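Local coordinates for putative diflavin flavoprotein A 3 (Synechocystis sp., PDB 6H0D) that probably passes electrons from NADH to oxygen, reducing it to water, the present chain being its flavodiiron core of metallo-beta-lactamase-like and flavodoxin-like parts, at residues I10-T15 with D162-I167; K26-Y31 with L272-A277; D72-D77 with L98-T103. All coordinates share one frame; numbering follows the deposited sequence.

Interaction 1: residues I10-T15 with D162-I167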
loop_
_atom_site.group_PDB
_atom_site.type_symbol
_atom_site.label_atom_id
_atom_site.label_comp_id
_atom_site.label_asym_id
_atom_site.label_seq_id
_atom_site.Cartn_x
_atom_site.Cartn_y
_atom_site.Cartn_z
ATOM N N ILE A 10 12.313 -1.611 21.934
ATOM C CA ILE A 10 12.846 -2.503 20.927
ATOM C C ILE A 10 14.290 -2.214 20.597
ATOM O O ILE A 10 14.958 -3.056 20.024
ATOM C CB ILE A 10 12.007 -2.452 19.645
ATOM C CG1 ILE A 10 12.046 -1.062 18.996
ATOM C CG2 ILE A 10 10.578 -2.899 19.944
ATOM C CD1 ILE A 10 11.385 -1.018 17.568
ATOM N N ALA A 11 14.771 -1.029 20.951
ATOM C CA ALA A 11 16.173 -0.647 20.711
ATOM C C ALA A 11 16.432 0.612 21.507
ATOM O O ALA A 11 15.514 1.140 22.137
ATOM C CB ALA A 11 16.471 -0.427 19.221
ATOM N N VAL A 12 17.670 1.089 21.511
ATOM C CA VAL A 12 17.973 2.194 22.399
ATOM C C VAL A 12 17.117 3.384 21.957
ATOM O O VAL A 12 17.020 3.691 20.752
ATOM C CB VAL A 12 19.506 2.525 22.446
ATOM C CG1 VAL A 12 20.059 2.777 21.097
ATOM C CG2 VAL A 12 19.743 3.732 23.291
ATOM N N ASP A 13 16.435 3.978 22.940
ATOM C CA ASP A 13 15.568 5.142 22.755
ATOM C C ASP A 13 14.337 4.838 21.892
ATOM O O ASP A 13 13.594 5.748 21.521
ATOM C CB ASP A 13 16.350 6.300 22.132
ATOM C CG ASP A 13 17.562 6.686 22.951
ATOM O OD1 ASP A 13 17.385 7.068 24.132
ATOM O OD2 ASP A 13 18.687 6.582 22.413
ATOM N N THR A 14 14.109 3.565 21.590
ATOM C CA THR A 14 13.095 3.206 20.605
ATOM C C THR A 14 12.030 2.248 21.148
ATOM O O THR A 14 12.326 1.170 21.683
ATOM C CB THR A 14 13.745 2.577 19.373
ATOM O OG1 THR A 14 14.782 3.432 18.895
ATOM C CG2 THR A 14 12.739 2.405 18.273
ATOM N N THR A 15 10.777 2.657 20.986
ATOM C CA THR A 15 9.643 1.887 21.459
ATOM C C THR A 15 8.682 1.633 20.313
ATOM O O THR A 15 8.495 2.514 19.463
ATOM C CB THR A 15 8.885 2.617 22.572
ATOM O OG1 THR A 15 9.824 3.099 23.536
ATOM C CG2 THR A 15 7.886 1.682 23.243
ATOM N N ASP A 162 17.609 4.077 10.755
ATOM C CA ASP A 162 18.252 4.609 11.963
ATOM C C ASP A 162 19.564 3.852 12.223
ATOM O O ASP A 162 19.553 2.682 12.610
ATOM C CB ASP A 162 17.317 4.512 13.178
ATOM C CG ASP A 162 17.912 5.142 14.457
ATOM O OD1 ASP A 162 19.100 5.557 14.453
ATOM O OD2 ASP A 162 17.185 5.207 15.484
ATOM N N PRO A 163 20.709 4.518 11.990
ATOM C CA PRO A 163 22.002 3.851 12.167
ATOM C C PRO A 163 22.344 3.559 13.626
ATOM O O PRO A 163 23.088 2.600 13.857
ATOM C CB PRO A 163 22.996 4.839 11.560
ATOM C CG PRO A 163 22.318 6.143 11.580
ATOM C CD PRO A 163 20.857 5.845 11.373
ATOM N N ARG A 164 21.828 4.326 14.587
ATOM C CA ARG A 164 22.135 4.035 15.995
ATOM C C ARG A 164 21.590 2.658 16.389
ATOM O O ARG A 164 22.215 1.924 17.170
ATOM C CB ARG A 164 21.573 5.122 16.913
ATOM C CG ARG A 164 21.675 4.818 18.425
ATOM C CD ARG A 164 23.120 4.825 18.938
ATOM N NE ARG A 164 23.268 4.395 20.343
ATOM C CZ ARG A 164 23.519 3.137 20.736
ATOM N NH1 ARG A 164 23.647 2.147 19.853
ATOM N NH2 ARG A 164 23.637 2.856 22.024
ATOM N N THR A 165 20.441 2.292 15.826
ATOM C CA THR A 165 19.791 1.040 16.203
ATOM C C THR A 165 19.824 -0.034 15.099
ATOM O O THR A 165 19.432 -1.188 15.331
ATOM C CB THR A 165 18.331 1.296 16.589
ATOM O OG1 THR A 165 17.632 1.800 15.439
ATOM C CG2 THR A 165 18.244 2.327 17.722
ATOM N N GLU A 166 20.288 0.352 13.907
ATOM C CA GLU A 166 20.297 -0.541 12.748
ATOM C C GLU A 166 18.884 -1.041 12.414
ATOM O O GLU A 166 18.700 -2.169 11.941
ATOM C CB GLU A 166 21.247 -1.722 12.976
ATOM C CG GLU A 166 22.698 -1.359 12.734
ATOM C CD GLU A 166 23.679 -2.172 13.554
ATOM O OE1 GLU A 166 23.318 -2.664 14.652
ATOM O OE2 GLU A 166 24.828 -2.302 13.091
ATOM N N ILE A 167 17.886 -0.189 12.666
ATOM C CA ILE A 167 16.521 -0.488 12.289
ATOM C C ILE A 167 16.175 0.221 10.994
ATOM O O ILE A 167 16.410 1.433 10.827
ATOM C CB ILE A 167 15.516 -0.053 13.361
ATOM C CG1 ILE A 167 15.804 -0.780 14.675
ATOM C CG2 ILE A 167 14.052 -0.264 12.859
ATOM C CD1 ILE A 167 14.936 -0.278 15.823
HETATM O O HOH W 1 15.492 3.318 16.129
#
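Arg164, Thr165 and Ile167 carry the loop 162-167 against Ala11, Val12 and Ile10, around the type II beta turn that joins strands 4-11 and 14-21. At the start of the loop, Asp162 works through a water. Its OD2 accepts a hydrogen bond from water 1, 2.6 Å from the water oxygen, and the same water donates to Thr14 OG1 at 2.9 Å. Asp162 OD1 instead closes an Asx turn by accepting from Arg164 N, while His142 also bonds OD2. Arg164 lays one guanidinium face over Val12: CG1 stands above the centre of the plane, 3.5 Å from Arg164 CZ, and the two side chains cross at about a right angle. Arg164 CG, anti to the backbone N (chi1 172°), itself touches that methyl, and the bend at chi2 (68°) turns the rest so that the guanidinium lies over it. Thr165 divides its branches between two environments. With OG1 set between the backbone N and carbonyl carbon (chi1 63°), the hydroxyl meets water 1 at 2.7 Å from OG1. Its CG2 is pressed on the turn, 3.6 Å from Ala11 CB and 3.5 Å from Val12 O. That carbonyl oxygen also accepts the Thr14 hydroxyl, which approaches from above the carbonyl plane. Past the G1 bulge at Glu166 and Ile167, the isoleucine reaches back with CD1, 3.7 Å from Ala11 CB and 4.0 Å from Ile10 CD1. Direct contact between the loops is by van der Waals packing, and water 1, held by three side-chain oxygens, supplies the polar link between these two hairpin connections on different sheets.

Interaction 2: residues K26-Y31 with L272-A277. With SO4 (sulfate ion), chain C.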
loop_
_atom_site.group_PDB
_atom_site.type_symbol
_atom_site.label_atom_id
_atom_site.label_comp_id
_atom_site.label_asym_id
_atom_site.label_seq_id
_atom_site.Cartn_x
_atom_site.Cartn_y
_atom_site.Cartn_z
ATOM N N LYS A 26 -10.475 -4.642 7.579
ATOM C CA LYS A 26 -11.220 -4.094 6.440
ATOM C C LYS A 26 -11.727 -5.247 5.566
ATOM O O LYS A 26 -11.305 -6.364 5.759
ATOM C CB LYS A 26 -10.332 -3.148 5.612
ATOM C CG LYS A 26 -9.332 -2.295 6.413
ATOM C CD LYS A 26 -8.436 -1.444 5.521
ATOM C CE LYS A 26 -7.527 -0.527 6.351
ATOM N NZ LYS A 26 -6.466 0.152 5.518
ATOM N N PHE A 27 -12.628 -4.982 4.623
ATOM C CA PHE A 27 -12.925 -5.943 3.568
ATOM C C PHE A 27 -11.949 -5.722 2.425
ATOM O O PHE A 27 -12.280 -5.094 1.412
ATOM C CB PHE A 27 -14.351 -5.796 3.049
ATOM C CG PHE A 27 -15.376 -6.518 3.869
ATOM C CD1 PHE A 27 -15.506 -7.900 3.783
ATOM C CD2 PHE A 27 -16.230 -5.813 4.714
ATOM C CE1 PHE A 27 -16.460 -8.567 4.529
ATOM C CE2 PHE A 27 -17.188 -6.474 5.461
ATOM C CZ PHE A 27 -17.302 -7.854 5.365
ATOM N N GLU A 28 -10.726 -6.195 2.603
ATOM C CA GLU A 28 -9.716 -6.100 1.568
ATOM C C GLU A 28 -9.093 -7.478 1.445
ATOM O O GLU A 28 -8.920 -8.154 2.440
ATOM C CB GLU A 28 -8.691 -5.010 1.909
ATOM C CG GLU A 28 -9.278 -3.629 1.630
ATOM C CD GLU A 28 -8.344 -2.507 1.971
ATOM O OE1 GLU A 28 -7.258 -2.781 2.551
ATOM O OE2 GLU A 28 -8.706 -1.351 1.653
ATOM N N ILE A 29 -8.800 -7.906 0.223
ATOM C CA ILE A 29 -8.318 -9.264 -0.029
ATOM C C ILE A 29 -7.124 -9.623 0.899
ATOM O O ILE A 29 -6.985 -10.786 1.345
ATOM C CB ILE A 29 -7.946 -9.433 -1.544
ATOM C CG1 ILE A 29 -8.005 -10.889 -1.973
ATOM C CG2 ILE A 29 -6.618 -8.785 -1.881
ATOM C CD1 ILE A 29 -9.413 -11.329 -2.300
ATOM N N GLU A 30 -6.312 -8.622 1.257
ATOM C CA GLU A 30 -5.116 -8.905 2.038
ATOM C C GLU A 30 -5.461 -9.367 3.466
ATOM O O GLU A 30 -4.607 -9.947 4.144
ATOM C CB GLU A 30 -4.187 -7.687 2.081
ATOM C CG GLU A 30 -4.664 -6.583 2.997
ATOM C CD GLU A 30 -4.070 -5.219 2.649
ATOM O OE1 GLU A 30 -3.173 -4.697 3.399
ATOM O OE2 GLU A 30 -4.532 -4.669 1.622
ATOM N N TYR A 31 -6.694 -9.134 3.923
ATOM C CA TYR A 31 -7.070 -9.552 5.278
ATOM C C TYR A 31 -7.695 -10.952 5.256
ATOM O O TYR A 31 -8.159 -11.460 6.275
ATOM C CB TYR A 31 -7.994 -8.507 5.928
ATOM C CG TYR A 31 -7.260 -7.186 6.118
ATOM C CD1 TYR A 31 -6.195 -7.087 6.997
ATOM C CD2 TYR A 31 -7.613 -6.052 5.404
ATOM C CE1 TYR A 31 -5.498 -5.891 7.159
ATOM C CE2 TYR A 31 -6.923 -4.849 5.555
ATOM C CZ TYR A 31 -5.861 -4.778 6.429
ATOM O OH TYR A 31 -5.153 -3.602 6.578
ATOM N N LEU A 272 -11.339 -3.310 -5.325
ATOM C CA LEU A 272 -11.683 -4.258 -6.397
ATOM C C LEU A 272 -10.462 -4.655 -7.205
ATOM O O LEU A 272 -10.295 -5.813 -7.562
ATOM C CB LEU A 272 -12.720 -3.674 -7.349
ATOM C CG LEU A 272 -14.085 -3.302 -6.795
ATOM C CD1 LEU A 272 -14.953 -2.738 -7.956
ATOM C CD2 LEU A 272 -14.742 -4.508 -6.072
ATOM N N ALA A 273 -9.618 -3.669 -7.500
ATOM C CA ALA A 273 -8.412 -3.894 -8.301
ATOM C C ALA A 273 -7.480 -4.937 -7.643
ATOM O O ALA A 273 -6.922 -5.811 -8.328
ATOM C CB ALA A 273 -7.661 -2.555 -8.524
ATOM N N GLN A 274 -7.318 -4.815 -6.323
ATOM C CA GLN A 274 -6.412 -5.672 -5.550
ATOM C C GLN A 274 -6.902 -7.082 -5.711
ATOM O O GLN A 274 -6.112 -8.006 -5.886
ATOM C CB GLN A 274 -6.382 -5.293 -4.056
ATOM C CG GLN A 274 -5.987 -3.819 -3.737
ATOM C CD GLN A 274 -6.479 -3.311 -2.329
ATOM O OE1 GLN A 274 -6.818 -4.124 -1.414
ATOM N NE2 GLN A 274 -6.523 -1.951 -2.162
ATOM N N ALA A 275 -8.223 -7.227 -5.657
ATOM C CA ALA A 275 -8.863 -8.543 -5.692
ATOM C C ALA A 275 -8.683 -9.183 -7.062
ATOM O O ALA A 275 -8.278 -10.356 -7.150
ATOM C CB ALA A 275 -10.348 -8.439 -5.339
ATOM N N ILE A 276 -8.966 -8.410 -8.121
ATOM C CA ILE A 276 -8.794 -8.884 -9.492
ATOM C C ILE A 276 -7.336 -9.248 -9.785
ATOM O O ILE A 276 -7.034 -10.269 -10.409
ATOM C CB ILE A 276 -9.281 -7.829 -10.499
ATOM C CG1 ILE A 276 -10.805 -7.676 -10.397
ATOM C CG2 ILE A 276 -8.889 -8.218 -11.916
ATOM C CD1 ILE A 276 -11.353 -6.427 -11.080
ATOM N N ALA A 277 -6.425 -8.400 -9.328
ATOM C CA ALA A 277 -5.006 -8.677 -9.502
ATOM C C ALA A 277 -4.640 -10.030 -8.874
ATOM O O ALA A 277 -3.954 -10.843 -9.495
ATOM C CB ALA A 277 -4.177 -7.549 -8.896
HETATM S S SO4 C . -3.451 1.414 6.529
HETATM O O1 SO4 C . -4.838 1.506 6.991
HETATM O O2 SO4 C . -2.651 0.625 7.445
HETATM O O3 SO4 C . -3.360 0.845 5.201
HETATM O O4 SO4 C . -2.894 2.750 6.534
HETATM O O HOH W 2 -8.541 -0.190 -0.658
HETATM O O HOH W 3 -8.992 -5.864 -1.804
#
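Ile29 and Gln274 slide past each other in opposite directions where the loop 26-31 meets helix 268-282. The apolar part is modest: Ile29 CG2 lies 4.1 Å from Gln274 CB, and the other branch brings Ile29 CD1 to 4.3 Å from Ala275 CB. With CG1 roughly opposite the backbone N (chi1 -156°), the isoleucine presents both branches to the helix. Glu389 of helix 382-401 adds a further neighbour.

Water-mediated bonds supply the polar part, and both ends of the Gln274 amide take part. Water 3 donates to Gln274 OE1 at 2.8 Å from its oxygen and accepts from Ile29 N at 2.9 Å. Water 2 donates a hydrogen bond to Glu28 OE2, 2.6 Å away, and is weakly bonded to Gln274 NE2, which has Ser270 OG as a second partner. The Gln274 amide and Glu28 carboxylate planes stand 83° apart, with Gln274 OE1 lying against CB and CG of the glutamate.

The charged groups of the loop find their partners beyond the helix. Glu30 OE2 approaches Gln274 OE1 without a bond; its strongest polar partner is His177 at OE1, and Arg153 forms a salt bridge with OE2. Away from the helix, the extended Lys26 chain sends NZ to sulfate O1 at 2.6 Å, with a weaker bond to O3. The sulfate, probably from the crystallisation liquor, is also bonded by His83, Asn85, Asn87, Arg88 and Lys172.

His83, Asn85, Asn87 and Arg88 occupy the place of the His-X-Glu-X-Asp-His iron-ligand motif of canonical flavodiiron proteins, consistent with a non-canonical diiron pocket. The contact is part of the seam between that metallo-beta-lactamase-like domain and the first helix of the flavodoxin-like fold.

Interaction 3: residues D72-D77 with L98-T103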
loop_
_atom_site.group_PDB
_atom_site.type_symbol
_atom_site.label_atom_id
_atom_site.label_comp_id
_atom_site.label_asym_id
_atom_site.label_seq_id
_atom_site.Cartn_x
_atom_site.Cartn_y
_atom_site.Cartn_z
ATOM N N ASP A 72 4.255 13.227 26.824
ATOM C CA ASP A 72 3.679 14.552 26.780
ATOM C C ASP A 72 3.678 14.997 25.329
ATOM O O ASP A 72 4.719 15.356 24.782
ATOM C CB ASP A 72 4.479 15.504 27.663
ATOM C CG ASP A 72 3.852 16.889 27.769
ATOM O OD1 ASP A 72 3.407 17.448 26.730
ATOM O OD2 ASP A 72 3.822 17.420 28.908
ATOM N N LEU A 73 2.510 14.964 24.699
ATOM C CA LEU A 73 2.416 15.254 23.266
ATOM C C LEU A 73 2.889 16.663 22.879
ATOM O O LEU A 73 3.139 16.937 21.709
ATOM C CB LEU A 73 0.978 15.034 22.776
ATOM C CG LEU A 73 0.572 13.557 22.764
ATOM C CD1 LEU A 73 -0.700 13.420 21.956
ATOM C CD2 LEU A 73 1.677 12.690 22.197
ATOM N N ASN A 74 3.030 17.555 23.851
ATOM C CA ASN A 74 3.574 18.871 23.557
ATOM C C ASN A 74 5.067 18.813 23.359
ATOM O O ASN A 74 5.652 19.773 22.888
ATOM C CB ASN A 74 3.258 19.861 24.666
ATOM C CG ASN A 74 1.794 20.132 24.784
ATOM O OD1 ASN A 74 1.181 20.703 23.872
ATOM N ND2 ASN A 74 1.207 19.716 25.903
ATOM N N SER A 75 5.672 17.690 23.739
ATOM C CA SER A 75 7.104 17.457 23.582
ATOM C C SER A 75 7.445 16.715 22.294
ATOM O O SER A 75 8.614 16.454 22.000
ATOM C CB SER A 75 7.625 16.641 24.757
ATOM O OG SER A 75 7.107 15.314 24.688
ATOM N N LEU A 76 6.421 16.326 21.554
ATOM C CA LEU A 76 6.625 15.634 20.297
ATOM C C LEU A 76 7.201 16.581 19.230
ATOM O O LEU A 76 6.567 17.569 18.857
ATOM C CB LEU A 76 5.300 15.029 19.830
ATOM C CG LEU A 76 5.371 14.204 18.567
ATOM C CD1 LEU A 76 6.409 13.114 18.779
ATOM C CD2 LEU A 76 3.986 13.642 18.304
ATOM N N ASP A 77 8.404 16.295 18.739
ATOM C CA ASP A 77 9.000 17.167 17.716
ATOM C C ASP A 77 8.530 16.827 16.299
ATOM O O ASP A 77 8.269 17.719 15.486
ATOM C CB ASP A 77 10.528 17.104 17.771
ATOM C CG ASP A 77 11.082 17.637 19.083
ATOM O OD1 ASP A 77 11.038 18.883 19.263
ATOM O OD2 ASP A 77 11.552 16.818 19.922
ATOM N N LEU A 98 -3.343 17.824 19.419
ATOM C CA LEU A 98 -2.682 17.665 20.704
ATOM C C LEU A 98 -1.204 18.011 20.652
ATOM O O LEU A 98 -0.612 18.376 21.660
ATOM C CB LEU A 98 -2.837 16.228 21.198
ATOM C CG LEU A 98 -4.211 15.738 21.648
ATOM C CD1 LEU A 98 -4.285 14.244 21.501
ATOM C CD2 LEU A 98 -4.425 16.139 23.096
ATOM N N ALA A 99 -0.609 17.869 19.478
ATOM C CA ALA A 99 0.807 18.153 19.303
ATOM C C ALA A 99 0.979 19.261 18.284
ATOM O O ALA A 99 1.579 19.049 17.234
ATOM C CB ALA A 99 1.560 16.895 18.859
ATOM N N PRO A 100 0.440 20.449 18.580
ATOM C CA PRO A 100 0.426 21.509 17.558
ATOM C C PRO A 100 1.834 21.947 17.115
ATOM O O PRO A 100 2.006 22.465 16.015
ATOM C CB PRO A 100 -0.317 22.655 18.257
ATOM C CG PRO A 100 -0.069 22.427 19.707
ATOM C CD PRO A 100 -0.075 20.924 19.877
ATOM N N GLN A 101 2.827 21.708 17.962
ATOM C CA GLN A 101 4.195 22.110 17.687
ATOM C C GLN A 101 4.953 21.159 16.767
ATOM O O GLN A 101 6.004 21.512 16.238
ATOM C CB GLN A 101 4.966 22.224 18.993
ATOM C CG GLN A 101 5.364 20.888 19.584
ATOM C CD GLN A 101 4.178 20.106 20.057
ATOM O OE1 GLN A 101 3.168 20.683 20.446
ATOM N NE2 GLN A 101 4.274 18.792 20.001
ATOM N N ALA A 102 4.441 19.950 16.591
ATOM C CA ALA A 102 5.180 18.926 15.864
ATOM C C ALA A 102 5.289 19.263 14.368
ATOM O O ALA A 102 4.408 19.915 13.796
ATOM C CB ALA A 102 4.516 17.532 16.071
ATOM N N THR A 103 6.382 18.820 13.753
ATOM C CA THR A 103 6.538 18.896 12.309
ATOM C C THR A 103 6.272 17.563 11.601
ATOM O O THR A 103 6.766 16.506 12.032
ATOM C CB THR A 103 7.931 19.350 11.977
ATOM O OG1 THR A 103 8.099 20.665 12.503
ATOM C CG2 THR A 103 8.161 19.345 10.471
HETATM O O HOH W 4 2.721 22.707 21.799
HETATM O O HOH W 5 9.663 20.665 15.207
#
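Gln101 plugs its amide into the backbone of 73-76, where the contact is tightest. NE2 donates to Leu76 O at 2.8 Å along an almost straight path (172°), in the amide plane and on a carbonyl lone pair. A second bond from Gln101 NE2 runs to Leu73 O, also 2.8 Å; it is more bent and lies in the carbonyl plane but tilted from the amide. Two acceptors thus fix the rotation of the amide, whose CD rests against Asn74 O. The side chain gets there by placing CG between its backbone N and carbonyl carbon (chi1 76°) and bending again at chi2.

Two alanine methyls press on the same backbone carbonyls: Ala99 CB is 3.3 Å from Leu73 O, and Ala102 CB is 3.5 Å from Leu76 O. Leu76 CG and CD2 pack on these two methyls. Leu73 crosses Leu98 at a slant, its CD1 3.6 Å from Leu98 CB, while Leu67 and Ile68 of helix 60-70 touch Leu73, and Val64 touches Leu98.

Both segments are helix-to-strand turns of successive beta-alpha-beta crossovers in the metallo-beta-lactamase-like domain. They lead into the neighbouring parallel strands 78-80 and 103-106, and Thr103 N donating to Asp77 O at 2.8 Å starts the ladder between them.

The outer side is looser and wetter. The exposed Asn74 side chain crosses that of Gln101 at about a right angle, amide planes 62° apart, with OD1 its nearest atom. Water 4 joins them, donating to Gln101 OE1 at 2.5 Å and, over a longer 3.3 Å, to Asn74 OD1. At the strand end, water 5 lies between Asp77 O, to which it donates, and Thr103 OG1.

How the interactions relate
Interactions 1 and 3, partly buried and peripheral, lie on the same side of the chain's centre, their own centres about 21 Å apart, and interaction 2 is on the opposite side, nearer the middle. Interactions 1 and 3 share a sheet: strands 4-11 and 14-21 sit at one end of it, and strands 78-80 and 103-106 toward the other. Interaction 1 joins that sheet to the second one of the domain, whereas interaction 2 is the buried interdomain contact. Chemistry follows position. Direct backbone and amide bonds cross only in interaction 3, between the turns and first residues leading into adjacent strands, while interactions 1 and 2, between separate elements, rely on apolar packing and bridging waters.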